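Local structure of beta-agarase (Persicobacter, 6AII) at residues L282-E287 against H311-D316. The protein is a GH16-family beta-agarase whose catalytic domain cleaves agarose, probably at its beta-1,4 linkages, to produce neoagarobiose. Numbering follows the deposited sequence.
With CA (calcium ion), chain B.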
ATOM      1  N   LEU A 282       2.713  -1.244  -9.533  1.00 19.20           N
ATOM      2  CA  LEU A 282       1.945  -1.425  -8.301  1.00 19.30           C
ATOM      3  C   LEU A 282       2.596  -2.571  -7.522  1.00 19.48           C
ATOM      4  O   LEU A 282       2.901  -3.649  -8.054  1.00 20.94           O
ATOM      5  CB  LEU A 282       0.491  -1.719  -8.682  1.00 19.92           C
ATOM      6  CG  LEU A 282      -0.450  -2.033  -7.516  1.00 20.30           C
ATOM      7  CD1 LEU A 282      -0.646  -0.818  -6.648  1.00 19.88           C
ATOM      8  CD2 LEU A 282      -1.780  -2.521  -8.075  1.00 22.41           C
ATOM      9  N   ILE A 283       2.741  -2.365  -6.197  1.00 19.80           N
ATOM     10  CA  ILE A 283       3.271  -3.330  -5.308  1.00 19.88           C
ATOM     11  C   ILE A 283       2.223  -3.569  -4.208  1.00 19.44           C
ATOM     12  O   ILE A 283       1.699  -2.595  -3.640  1.00 18.59           O
ATOM     13  CB  ILE A 283       4.628  -2.832  -4.725  1.00 21.71           C
ATOM     14  CG1 ILE A 283       5.598  -2.483  -5.871  1.00 25.00           C
ATOM     15  CG2 ILE A 283       5.214  -3.846  -3.748  1.00 21.22           C
ATOM     16  CD1 ILE A 283       7.008  -2.152  -5.469  1.00 30.20           C
ATOM     17  N   ILE A 284       1.948  -4.828  -3.928  1.00 18.39           N
ATOM     18  CA  ILE A 284       1.103  -5.201  -2.769  1.00 18.14           C
ATOM     19  C   ILE A 284       1.895  -6.228  -1.959  1.00 18.22           C
ATOM     20  O   ILE A 284       2.357  -7.226  -2.483  1.00 19.23           O
ATOM     21  CB  ILE A 284      -0.244  -5.778  -3.180  1.00 21.12           C
ATOM     22  CG1 ILE A 284      -0.936  -4.831  -4.160  1.00 26.87           C
ATOM     23  CG2 ILE A 284      -1.054  -6.030  -1.910  1.00 20.92           C
ATOM     24  CD1 ILE A 284      -2.374  -5.209  -4.429  1.00 30.01           C
ATOM     25  N   ASN A 285       2.107  -5.926  -0.690  1.00 18.42           N
ATOM     26  CA  ASN A 285       2.941  -6.824   0.074  1.00 20.60           C
ATOM     27  C   ASN A 285       2.627  -6.727   1.566  1.00 19.13           C
ATOM     28  O   ASN A 285       1.958  -5.787   2.052  1.00 18.90           O
ATOM     29  CB  ASN A 285       4.445  -6.550  -0.113  1.00 21.16           C
ATOM     30  CG  ASN A 285       4.938  -5.362   0.698  1.00 25.44           C
ATOM     31  OD1 ASN A 285       4.711  -4.225   0.339  1.00 28.76           O
ATOM     32  ND2 ASN A 285       5.619  -5.583   1.807  1.00 30.17           N
ATOM     33  N   ILE A 286       3.182  -7.702   2.291  1.00 17.81           N
ATOM     34  CA  ILE A 286       3.186  -7.665   3.734  1.00 16.45           C
ATOM     35  C   ILE A 286       4.649  -7.709   4.202  1.00 18.45           C
ATOM     36  O   ILE A 286       5.519  -8.165   3.460  1.00 18.29           O
ATOM     37  CB  ILE A 286       2.377  -8.799   4.379  1.00 16.44           C
ATOM     38  CG1 ILE A 286       2.979 -10.182   4.111  1.00 17.73           C
ATOM     39  CG2 ILE A 286       0.896  -8.679   3.930  1.00 15.77           C
ATOM     40  CD1 ILE A 286       2.210 -11.377   4.693  1.00 18.18           C
ATOM     41  N   GLU A 287       4.917  -7.096   5.331  1.00 17.42           N
ATOM     42  CA  GLU A 287       6.272  -7.105   5.842  1.00 18.70           C
ATOM     43  C   GLU A 287       6.271  -6.885   7.344  1.00 19.71           C
ATOM     44  O   GLU A 287       5.350  -6.328   7.924  1.00 18.66           O
ATOM     45  CB  GLU A 287       7.099  -6.044   5.136  1.00 23.64           C
ATOM     46  CG  GLU A 287       6.614  -4.684   5.169  1.00 23.89           C
ATOM     47  CD  GLU A 287       7.370  -3.688   4.227  1.00 23.14           C
ATOM     48  OE1 GLU A 287       7.764  -3.976   3.082  1.00 25.47           O
ATOM     49  OE2 GLU A 287       7.675  -2.627   4.758  1.00 28.55           O
ATOM     50  N   HIS A 311      -3.538 -14.526   9.347  1.00 19.81           N
ATOM     51  CA  HIS A 311      -2.222 -14.015   9.014  1.00 20.60           C
ATOM     52  C   HIS A 311      -2.059 -13.968   7.504  1.00 21.09           C
ATOM     53  O   HIS A 311      -1.047 -14.357   6.953  1.00 19.82           O
ATOM     54  CB  HIS A 311      -1.163 -14.857   9.742  1.00 20.05           C
ATOM     55  CG  HIS A 311      -1.117 -14.503  11.182  1.00 20.03           C
ATOM     56  ND1 HIS A 311      -2.109 -14.845  12.083  1.00 19.89           N
ATOM     57  CD2 HIS A 311      -0.176 -13.820  11.883  1.00 17.73           C
ATOM     58  CE1 HIS A 311      -1.810 -14.288  13.253  1.00 20.60           C
ATOM     59  NE2 HIS A 311      -0.602 -13.686  13.168  1.00 19.22           N
ATOM     60  N   ILE A 312      -3.081 -13.497   6.806  1.00 17.39           N
ATOM     61  CA  ILE A 312      -3.129 -13.430   5.356  1.00 17.46           C
ATOM     62  C   ILE A 312      -3.764 -12.086   4.998  1.00 17.30           C
ATOM     63  O   ILE A 312      -4.896 -11.792   5.457  1.00 18.66           O
ATOM     64  CB  ILE A 312      -3.982 -14.559   4.740  1.00 19.65           C
ATOM     65  CG1 ILE A 312      -3.542 -15.937   5.245  1.00 21.73           C
ATOM     66  CG2 ILE A 312      -3.987 -14.453   3.215  1.00 21.39           C
ATOM     67  CD1 ILE A 312      -4.371 -17.069   4.684  1.00 23.30           C
ATOM     68  N   MET A 313      -3.125 -11.394   4.123  1.00 16.43           N
ATOM     69  CA  MET A 313      -3.675 -10.185   3.499  1.00 17.38           C
ATOM     70  C   MET A 313      -4.362 -10.638   2.205  1.00 17.76           C
ATOM     71  O   MET A 313      -3.721 -11.265   1.364  1.00 19.42           O
ATOM     72  CB  MET A 313      -2.610  -9.165   3.166  1.00 19.84           C
ATOM     73  CG  MET A 313      -3.161  -7.880   2.548  1.00 20.16           C
ATOM     74  SD  MET A 313      -1.771  -6.783   2.052  1.00 20.73           S
ATOM     75  CE  MET A 313      -2.686  -5.456   1.297  1.00 23.45           C
ATOM     76  N   LYS A 314      -5.647 -10.339   2.039  1.00 17.55           N
ATOM     77  CA  LYS A 314      -6.419 -10.864   0.904  1.00 17.83           C
ATOM     78  C   LYS A 314      -6.748  -9.697  -0.043  1.00 19.77           C
ATOM     79  O   LYS A 314      -7.044  -8.571   0.439  1.00 20.10           O
ATOM     80  CB  LYS A 314      -7.716 -11.525   1.365  1.00 17.89           C
ATOM     81  CG  LYS A 314      -7.473 -12.708   2.249  1.00 21.26           C
ATOM     82  CD  LYS A 314      -8.741 -13.361   2.787  1.00 25.65           C
ATOM     83  CE  LYS A 314      -8.390 -14.513   3.694  1.00 32.95           C
ATOM     84  NZ  LYS A 314      -9.609 -15.035   4.346  1.00 39.73           N
ATOM     85  N   VAL A 315      -6.696  -9.954  -1.335  1.00 17.35           N
ATOM     86  CA  VAL A 315      -7.002  -8.914  -2.299  1.00 17.39           C
ATOM     87  C   VAL A 315      -8.153  -9.454  -3.172  1.00 16.77           C
ATOM     88  O   VAL A 315      -7.937 -10.343  -3.997  1.00 18.07           O
ATOM     89  CB  VAL A 315      -5.796  -8.507  -3.162  1.00 18.16           C
ATOM     90  CG1 VAL A 315      -6.151  -7.341  -4.087  1.00 19.25           C
ATOM     91  CG2 VAL A 315      -4.567  -8.163  -2.302  1.00 21.49           C
ATOM     92  N   ASP A 316      -9.344  -8.881  -2.969  1.00 15.77           N
ATOM     93  CA  ASP A 316     -10.517  -9.323  -3.769  1.00 16.17           C
ATOM     94  C   ASP A 316     -10.374  -8.863  -5.202  1.00 18.47           C
ATOM     95  O   ASP A 316     -10.772  -9.560  -6.141  1.00 19.45           O
ATOM     96  CB  ASP A 316     -11.776  -8.757  -3.120  1.00 19.56           C
ATOM     97  CG  ASP A 316     -13.073  -9.222  -3.761  1.00 20.99           C
ATOM     98  OD1 ASP A 316     -13.071 -10.306  -4.410  1.00 19.91           O
ATOM     99  OD2 ASP A 316     -14.086  -8.495  -3.578  1.00 20.58           O
TER
HETATM  100 CA    CA B 501     -12.558 -11.506  -6.335  1.00 20.34          CA
HETATM  101  O   HOH W   1     -14.602 -12.607  -5.367  1.00 24.33           O
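Ile284 packs on Met313 and Val315, and Ile286 on Met313, in a buried, largely apolar face-to-face contact between the two sheets of the beta-sandwich (jelly-roll) domain known from GH16 enzymes. Strand 282-287 belongs to one sheet, flanked by strands 97-110 and 132-139; segment 311-316 lies at the start of strand 312-325, in the other. Their axes run nearly antiparallel, at 164°, but approach only to 8.3 Å, a packing distance between sheets, and no hydrogen bond joins them. Met313 takes part in three of the four residue contacts. Its CG stands anti to the backbone N (chi1 -178°), and the chain continues extended, sending the thioether into the interface. The side chains of Met313 and Ile286 run antiparallel past one another, with Ile286 CG2 3.6 Å from Met313 CB and 3.8 Å from Met313 SD. The sulfur also touches the backbone Asn285 O, with Met313 SD at 3.9 Å, without a bond. Met313 CE reaches Ile284 CG2 at 3.6 Å, the methionine chain roughly perpendicular to Ile284. That same methyl, Ile284 CG2, meets Val315 CG2 at 4.1 Å, and Ile78 packs against both isoleucines. Past Val315 the chain turns a corner, and Asp316 binds the calcium ion through OD1 (2.3 Å) and its carbonyl O (2.6 Å), alongside Asp5, Asp30, Asn32 and Gly74. Cohesion between these segments thus rests on dispersion, while metal coordination begins one residue beyond the apolar layer.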